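Long-range contact in cellulose binding protein (Clavibacter michiganensis, PDB 4JJO), which probably binds polysaccharide and, as the expansin-like module at the end of a predicted cellulase, is associated with loosening of plant cell walls: residues T50-R62 with L87-T101. Sequence-based numbering, arbitrary orientation.
Sequences TFLDVTGPKGTVR and LGDFNAGIIPISYVT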
ATOM      1  N   THR A  50      -2.052  -2.647  -2.332  1.00 17.15           N
ATOM      2  CA  THR A  50      -2.857  -3.636  -3.038  1.00 16.85           C
ATOM      3  C   THR A  50      -2.043  -4.900  -3.275  1.00 16.30           C
ATOM      4  O   THR A  50      -0.829  -4.920  -3.078  1.00 15.99           O
ATOM      5  CB  THR A  50      -3.385  -3.111  -4.391  1.00 17.29           C
ATOM      6  OG1 THR A  50      -2.297  -2.928  -5.307  1.00 17.02           O
ATOM      7  CG2 THR A  50      -4.142  -1.804  -4.209  1.00 18.24           C
ATOM      8  N   PHE A  51      -2.723  -5.956  -3.700  1.00 15.69           N
ATOM      9  CA  PHE A  51      -2.082  -7.247  -3.884  1.00 17.11           C
ATOM     10  C   PHE A  51      -2.303  -7.773  -5.291  1.00 16.33           C
ATOM     11  O   PHE A  51      -3.371  -7.590  -5.875  1.00 17.13           O
ATOM     12  CB  PHE A  51      -2.621  -8.249  -2.863  1.00 19.05           C
ATOM     13  CG  PHE A  51      -2.169  -7.981  -1.455  1.00 20.08           C
ATOM     14  CD1 PHE A  51      -1.152  -8.726  -0.885  1.00 21.32           C
ATOM     15  CD2 PHE A  51      -2.754  -6.978  -0.705  1.00 21.65           C
ATOM     16  CE1 PHE A  51      -0.731  -8.479   0.407  1.00 22.64           C
ATOM     17  CE2 PHE A  51      -2.338  -6.725   0.589  1.00 23.16           C
ATOM     18  CZ  PHE A  51      -1.324  -7.478   1.146  1.00 23.51           C
ATOM     19  N   LEU A  52      -1.273  -8.416  -5.833  1.00 15.44           N
ATOM     20  CA  LEU A  52      -1.365  -9.081  -7.123  1.00 14.40           C
ATOM     21  C   LEU A  52      -1.268 -10.583  -6.924  1.00 15.00           C
ATOM     22  O   LEU A  52      -0.434 -11.052  -6.150  1.00 14.35           O
ATOM     23  CB  LEU A  52      -0.218  -8.647  -8.041  1.00 14.63           C
ATOM     24  CG  LEU A  52       0.030  -7.153  -8.238  1.00 14.98           C
ATOM     25  CD1 LEU A  52       1.244  -6.945  -9.138  1.00 14.56           C
ATOM     26  CD2 LEU A  52      -1.191  -6.477  -8.818  1.00 15.37           C
ATOM     27  N   ASP A  53      -2.120 -11.336  -7.611  1.00 15.45           N
ATOM     28  CA  ASP A  53      -1.916 -12.774  -7.734  1.00 17.15           C
ATOM     29  C   ASP A  53      -1.194 -13.032  -9.044  1.00 16.64           C
ATOM     30  O   ASP A  53      -1.757 -12.843 -10.122  1.00 17.27           O
ATOM     31  CB  ASP A  53      -3.238 -13.543  -7.684  1.00 18.60           C
ATOM     32  CG  ASP A  53      -3.669 -13.858  -6.270  1.00 20.78           C
ATOM     33  OD1 ASP A  53      -2.818 -13.762  -5.361  1.00 21.14           O
ATOM     34  OD2 ASP A  53      -4.850 -14.206  -6.063  1.00 22.45           O
ATOM     35  N   VAL A  54       0.061 -13.457  -8.937  1.00 16.15           N
ATOM     36  CA  VAL A  54       0.927 -13.628 -10.094  1.00 15.92           C
ATOM     37  C   VAL A  54       1.078 -15.102 -10.433  1.00 16.60           C
ATOM     38  O   VAL A  54       1.490 -15.898  -9.591  1.00 16.16           O
ATOM     39  CB  VAL A  54       2.324 -13.044  -9.822  1.00 16.38           C
ATOM     40  CG1 VAL A  54       3.191 -13.140 -11.062  1.00 17.14           C
ATOM     41  CG2 VAL A  54       2.215 -11.600  -9.358  1.00 15.66           C
ATOM     42  N   THR A  55       0.743 -15.458 -11.670  1.00 16.97           N
ATOM     43  CA  THR A  55       0.887 -16.828 -12.139  1.00 18.20           C
ATOM     44  C   THR A  55       2.126 -16.958 -13.016  1.00 17.87           C
ATOM     45  O   THR A  55       2.273 -16.258 -14.017  1.00 17.87           O
ATOM     46  CB  THR A  55      -0.343 -17.286 -12.939  1.00 18.62           C
ATOM     47  OG1 THR A  55      -1.502 -17.254 -12.097  1.00 19.10           O
ATOM     48  CG2 THR A  55      -0.141 -18.699 -13.464  1.00 19.16           C
ATOM     49  N   GLY A  56       3.017 -17.858 -12.624  1.00 17.64           N
ATOM     50  CA  GLY A  56       4.208 -18.142 -13.398  1.00 17.01           C
ATOM     51  C   GLY A  56       4.340 -19.629 -13.647  1.00 17.52           C
ATOM     52  O   GLY A  56       3.405 -20.390 -13.399  1.00 17.15           O
ATOM     53  N   PRO A  57       5.514 -20.058 -14.132  1.00 18.32           N
ATOM     54  CA  PRO A  57       5.776 -21.451 -14.511  1.00 19.48           C
ATOM     55  C   PRO A  57       5.359 -22.478 -13.453  1.00 19.90           C
ATOM     56  O   PRO A  57       4.709 -23.469 -13.783  1.00 21.83           O
ATOM     57  CB  PRO A  57       7.295 -21.480 -14.703  1.00 20.21           C
ATOM     58  CG  PRO A  57       7.666 -20.093 -15.041  1.00 18.72           C
ATOM     59  CD  PRO A  57       6.693 -19.197 -14.331  1.00 18.26           C
ATOM     60  N   LYS A  58       5.723 -22.235 -12.198  1.00 18.79           N
ATOM     61  CA  LYS A  58       5.563 -23.237 -11.145  1.00 20.36           C
ATOM     62  C   LYS A  58       4.235 -23.154 -10.402  1.00 22.21           C
ATOM     63  O   LYS A  58       3.860 -24.087  -9.696  1.00 24.69           O
ATOM     64  CB  LYS A  58       6.721 -23.138 -10.152  1.00 20.36           C
ATOM     65  CG  LYS A  58       8.038 -23.573 -10.757  1.00 20.60           C
ATOM     66  CD  LYS A  58       9.188 -23.525  -9.772  1.00 21.98           C
ATOM     67  CE  LYS A  58      10.471 -23.974 -10.449  1.00 24.35           C
ATOM     68  NZ  LYS A  58      11.628 -24.038  -9.519  1.00 26.61           N
ATOM     69  N   GLY A  59       3.526 -22.043 -10.560  1.00 21.68           N
ATOM     70  CA  GLY A  59       2.250 -21.870  -9.891  1.00 22.87           C
ATOM     71  C   GLY A  59       1.879 -20.413  -9.717  1.00 22.04           C
ATOM     72  O   GLY A  59       2.182 -19.577 -10.566  1.00 21.37           O
ATOM     73  N   THR A  60       1.224 -20.112  -8.602  1.00 22.28           N
ATOM     74  CA  THR A  60       0.726 -18.766  -8.348  1.00 21.33           C
ATOM     75  C   THR A  60       1.087 -18.299  -6.945  1.00 21.66           C
ATOM     76  O   THR A  60       0.941 -19.043  -5.976  1.00 23.30           O
ATOM     77  CB  THR A  60      -0.801 -18.703  -8.508  1.00 21.69           C
ATOM     78  OG1 THR A  60      -1.161 -19.099  -9.837  1.00 21.76           O
ATOM     79  CG2 THR A  60      -1.312 -17.294  -8.246  1.00 20.53           C
ATOM     80  N   VAL A  61       1.560 -17.061  -6.847  1.00 20.97           N
ATOM     81  CA  VAL A  61       1.890 -16.463  -5.561  1.00 21.38           C
ATOM     82  C   VAL A  61       1.246 -15.087  -5.441  1.00 19.09           C
ATOM     83  O   VAL A  61       1.050 -14.392  -6.438  1.00 17.89           O
ATOM     84  CB  VAL A  61       3.413 -16.327  -5.377  1.00 22.32           C
ATOM     85  CG1 VAL A  61       3.979 -15.293  -6.339  1.00 20.21           C
ATOM     86  CG2 VAL A  61       3.746 -15.961  -3.940  1.00 24.22           C
ATOM     87  N   ARG A  62       0.915 -14.703  -4.214  1.00 18.51           N
ATOM     88  CA  ARG A  62       0.333 -13.396  -3.949  1.00 18.10           C
ATOM     89  C   ARG A  62       1.409 -12.454  -3.429  1.00 17.23           C
ATOM     90  O   ARG A  62       2.161 -12.805  -2.520  1.00 18.22           O
ATOM     91  CB  ARG A  62      -0.798 -13.521  -2.932  1.00 20.02           C
ATOM     92  CG  ARG A  62      -1.457 -12.202  -2.563  1.00 19.91           C
ATOM     93  CD  ARG A  62      -2.784 -12.433  -1.854  1.00 21.71           C
ATOM     94  NE  ARG A  62      -3.759 -13.058  -2.742  1.00 21.38           N
ATOM     95  CZ  ARG A  62      -5.033 -13.270  -2.434  1.00 21.90           C
ATOM     96  NH1 ARG A  62      -5.511 -12.909  -1.253  1.00 22.49           N
ATOM     97  NH2 ARG A  62      -5.834 -13.847  -3.319  1.00 22.06           N
ATOM     98  N   LEU A  87       7.896 -18.917  -8.225  1.00 21.46           N
ATOM     99  CA  LEU A  87       7.304 -19.031  -9.550  1.00 18.00           C
ATOM    100  C   LEU A  87       8.219 -19.699 -10.569  1.00 16.37           C
ATOM    101  O   LEU A  87       7.736 -20.313 -11.518  1.00 16.31           O
ATOM    102  CB  LEU A  87       6.915 -17.644 -10.062  1.00 17.54           C
ATOM    103  CG  LEU A  87       5.817 -16.924  -9.283  1.00 19.00           C
ATOM    104  CD1 LEU A  87       5.505 -15.588  -9.924  1.00 18.82           C
ATOM    105  CD2 LEU A  87       4.573 -17.790  -9.208  1.00 18.57           C
ATOM    106  N   GLY A  88       9.531 -19.582 -10.381  1.00 16.71           N
ATOM    107  CA  GLY A  88      10.477 -20.073 -11.368  1.00 14.94           C
ATOM    108  C   GLY A  88      11.848 -20.368 -10.796  1.00 16.26           C
ATOM    109  O   GLY A  88      12.101 -20.155  -9.610  1.00 18.09           O
ATOM    110  N   ASP A  89      12.740 -20.866 -11.647  1.00 15.96           N
ATOM    111  CA  ASP A  89      14.118 -21.108 -11.246  1.00 19.30           C
ATOM    112  C   ASP A  89      14.797 -19.768 -11.008  1.00 21.65           C
ATOM    113  O   ASP A  89      14.702 -18.860 -11.832  1.00 19.55           O
ATOM    114  CB  ASP A  89      14.865 -21.894 -12.324  1.00 19.00           C
ATOM    115  CG  ASP A  89      16.185 -22.457 -11.827  1.00 23.92           C
ATOM    116  OD1 ASP A  89      16.232 -23.661 -11.498  1.00 25.22           O
ATOM    117  OD2 ASP A  89      17.176 -21.697 -11.762  1.00 27.40           O
ATOM    118  N   PHE A  90      15.481 -19.647  -9.876  1.00 26.52           N
ATOM    119  CA  PHE A  90      16.125 -18.393  -9.503  1.00 30.18           C
ATOM    120  C   PHE A  90      17.130 -17.915 -10.551  1.00 30.35           C
ATOM    121  O   PHE A  90      17.278 -16.711 -10.763  1.00 31.31           O
ATOM    122  CB  PHE A  90      16.813 -18.539  -8.143  1.00 37.33           C
ATOM    123  CG  PHE A  90      17.306 -17.242  -7.576  1.00 42.77           C
ATOM    124  CD1 PHE A  90      16.431 -16.184  -7.375  1.00 42.73           C
ATOM    125  CD2 PHE A  90      18.639 -17.080  -7.232  1.00 49.03           C
ATOM    126  CE1 PHE A  90      16.877 -14.987  -6.849  1.00 47.85           C
ATOM    127  CE2 PHE A  90      19.092 -15.885  -6.705  1.00 54.09           C
ATOM    128  CZ  PHE A  90      18.210 -14.838  -6.513  1.00 53.56           C
ATOM    129  N   ASN A  91      17.817 -18.846 -11.208  1.00 29.64           N
ATOM    130  CA  ASN A  91      18.820 -18.473 -12.205  1.00 31.34           C
ATOM    131  C   ASN A  91      18.234 -18.282 -13.601  1.00 27.53           C
ATOM    132  O   ASN A  91      18.973 -18.158 -14.578  1.00 28.56           O
ATOM    133  CB  ASN A  91      19.942 -19.510 -12.261  1.00 35.57           C
ATOM    134  CG  ASN A  91      21.323 -18.874 -12.292  1.00 41.03           C
ATOM    135  OD1 ASN A  91      21.466 -17.678 -12.556  1.00 40.80           O
ATOM    136  ND2 ASN A  91      22.347 -19.672 -12.029  1.00 46.45           N
ATOM    137  N   ALA A  92      16.908 -18.258 -13.689  1.00 24.04           N
ATOM    138  CA  ALA A  92      16.230 -18.047 -14.961  1.00 22.88           C
ATOM    139  C   ALA A  92      16.439 -16.620 -15.457  1.00 25.40           C
ATOM    140  O   ALA A  92      16.526 -16.387 -16.663  1.00 27.72           O
ATOM    141  CB  ALA A  92      14.745 -18.343 -14.823  1.00 21.28           C
ATOM    142  N   GLY A  93      16.515 -15.672 -14.528  1.00 30.26           N
ATOM    143  CA  GLY A  93      16.689 -14.274 -14.877  1.00 29.45           C
ATOM    144  C   GLY A  93      15.356 -13.596 -15.124  1.00 25.87           C
ATOM    145  O   GLY A  93      15.003 -12.622 -14.459  1.00 24.76           O
ATOM    146  N   ILE A  94      14.609 -14.121 -16.086  1.00 24.32           N
ATOM    147  CA  ILE A  94      13.314 -13.565 -16.437  1.00 22.55           C
ATOM    148  C   ILE A  94      12.340 -14.691 -16.751  1.00 19.97           C
ATOM    149  O   ILE A  94      12.718 -15.697 -17.351  1.00 20.31           O
ATOM    150  CB  ILE A  94      13.434 -12.628 -17.650  1.00 25.74           C
ATOM    151  CG1 ILE A  94      12.088 -11.981 -17.959  1.00 26.19           C
ATOM    152  CG2 ILE A  94      13.929 -13.390 -18.858  1.00 27.48           C
ATOM    153  CD1 ILE A  94      12.176 -10.868 -18.955  1.00 29.42           C
ATOM    154  N   ILE A  95      11.090 -14.522 -16.331  1.00 18.18           N
ATOM    155  CA  ILE A  95      10.060 -15.530 -16.561  1.00 17.23           C
ATOM    156  C   ILE A  95       8.786 -14.892 -17.083  1.00 15.47           C
ATOM    157  O   ILE A  95       8.466 -13.759 -16.733  1.00 14.84           O
ATOM    158  CB  ILE A  95       9.716 -16.297 -15.270  1.00 17.76           C
ATOM    159  CG1 ILE A  95       9.399 -15.313 -14.141  1.00 17.03           C
ATOM    160  CG2 ILE A  95      10.861 -17.210 -14.886  1.00 20.07           C
ATOM    161  CD1 ILE A  95       8.837 -15.962 -12.896  1.00 17.16           C
ATOM    162  N   PRO A  96       8.048 -15.624 -17.928  1.00 16.07           N
ATOM    163  CA  PRO A  96       6.743 -15.133 -18.369  1.00 16.39           C
ATOM    164  C   PRO A  96       5.713 -15.313 -17.266  1.00 15.73           C
ATOM    165  O   PRO A  96       5.740 -16.322 -16.555  1.00 16.04           O
ATOM    166  CB  PRO A  96       6.420 -16.023 -19.570  1.00 18.12           C
ATOM    167  CG  PRO A  96       7.150 -17.280 -19.319  1.00 18.51           C
ATOM    168  CD  PRO A  96       8.363 -16.949 -18.489  1.00 17.92           C
ATOM    169  N   ILE A  97       4.820 -14.343 -17.122  1.00 15.93           N
ATOM    170  CA  ILE A  97       3.815 -14.379 -16.074  1.00 15.58           C
ATOM    171  C   ILE A  97       2.493 -13.828 -16.583  1.00 16.94           C
ATOM    172  O   ILE A  97       2.432 -13.186 -17.635  1.00 18.57           O
ATOM    173  CB  ILE A  97       4.234 -13.527 -14.857  1.00 15.18           C
ATOM    174  CG1 ILE A  97       4.424 -12.069 -15.276  1.00 15.28           C
ATOM    175  CG2 ILE A  97       5.515 -14.060 -14.235  1.00 15.62           C
ATOM    176  CD1 ILE A  97       4.440 -11.096 -14.125  1.00 16.47           C
ATOM    177  N   SER A  98       1.431 -14.105 -15.836  1.00 17.44           N
ATOM    178  CA  SER A  98       0.175 -13.391 -15.984  1.00 19.39           C
ATOM    179  C   SER A  98      -0.250 -12.968 -14.583  1.00 19.65           C
ATOM    180  O   SER A  98       0.072 -13.647 -13.608  1.00 18.96           O
ATOM    181  CB  SER A  98      -0.891 -14.279 -16.623  1.00 21.71           C
ATOM    182  OG  SER A  98      -1.350 -15.254 -15.706  1.00 23.02           O
ATOM    183  N   TYR A  99      -0.949 -11.847 -14.462  1.00 14.37           N
ATOM    184  CA  TYR A  99      -1.377 -11.414 -13.136  1.00 14.18           C
ATOM    185  C   TYR A  99      -2.658 -10.595 -13.109  1.00 15.25           C
ATOM    186  O   TYR A  99      -3.067  -9.995 -14.103  1.00 15.69           O
ATOM    187  CB  TYR A  99      -0.259 -10.653 -12.410  1.00 14.20           C
ATOM    188  CG  TYR A  99       0.235  -9.399 -13.098  1.00 14.77           C
ATOM    189  CD1 TYR A  99      -0.265  -8.154 -12.751  1.00 16.50           C
ATOM    190  CD2 TYR A  99       1.223  -9.458 -14.076  1.00 15.16           C
ATOM    191  CE1 TYR A  99       0.192  -7.002 -13.362  1.00 17.90           C
ATOM    192  CE2 TYR A  99       1.688  -8.310 -14.694  1.00 16.09           C
ATOM    193  CZ  TYR A  99       1.169  -7.084 -14.331  1.00 18.02           C
ATOM    194  OH  TYR A  99       1.624  -5.938 -14.943  1.00 19.92           O
ATOM    195  N   VAL A 100      -3.283 -10.604 -11.940  1.00 16.19           N
ATOM    196  CA  VAL A 100      -4.478  -9.820 -11.676  1.00 17.39           C
ATOM    197  C   VAL A 100      -4.307  -9.105 -10.350  1.00 17.06           C
ATOM    198  O   VAL A 100      -3.565  -9.564  -9.480  1.00 16.12           O
ATOM    199  CB  VAL A 100      -5.733 -10.708 -11.570  1.00 19.35           C
ATOM    200  CG1 VAL A 100      -6.089 -11.305 -12.917  1.00 20.53           C
ATOM    201  CG2 VAL A 100      -5.523 -11.799 -10.526  1.00 19.20           C
ATOM    202  N   THR A 101      -4.989  -7.978 -10.199  1.00 17.78           N
ATOM    203  CA  THR A 101      -5.097  -7.331  -8.902  1.00 18.38           C
ATOM    204  C   THR A 101      -6.186  -8.029  -8.101  1.00 19.48           C
ATOM    205  O   THR A 101      -7.284  -8.269  -8.604  1.00 21.88           O
ATOM    206  CB  THR A 101      -5.434  -5.840  -9.037  1.00 19.98           C
ATOM    207  OG1 THR A 101      -4.326  -5.148  -9.625  1.00 19.45           O
ATOM    208  CG2 THR A 101      -5.732  -5.232  -7.675  1.00 20.24           C
TER
HETATM  209  O   HOH W   1      -2.878  -3.253  -8.154  1.00 15.51           O
HETATM  210  O   HOH W   2      14.011 -25.056 -10.869  1.00 21.35           O
HETATM  211  O   HOH W   3      12.469 -22.462  -7.482  1.00 25.90           O
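Val54 and Tyr99 face each other as a non-hydrogen-bonded pair where strands 51-56 and 95-101 run antiparallel in the double-psi beta-barrel, the N-terminal domain of this expansin. Their side chains lie side by side on the face that also carries Leu52 and Thr101. Val54 CG2 packs on Tyr99 CB at 4.0 Å. Val54 CG1, turned opposite the backbone N (chi1 -176°), meets Leu87 CD1 at 3.6 Å and also touches Ile97 CD1. Leu87, at the end of helix 81-87, crosses both Val54 and Val61 at about a right angle. Leu87 CG rests against Val61 CG1 at 3.8 Å. Leu77 packs on Val54 and Ile97. Leu52 runs alongside Tyr99, its CD1 oblique to the ring, and Tyr99 OH is hydrogen-bonded to Glu41 OE1. On the other face, Asp53 CB touches Val100 CG2. The Asp53 carboxylate is gripped side-on by Arg62 NE and NH2, one nitrogen to each oxygen, which fixes its rotation. Thr55 N gives a nearly straight bond to Ser98 O (2.7 Å, 167° at the hydrogen). At the hairpin turn, Lys58 N donates to Leu87 O. The extended Lys58 side chain passes over Gly88, and one water joins Lys58 NZ (2.9 Å) to Asp89 OD1 (2.7 Å).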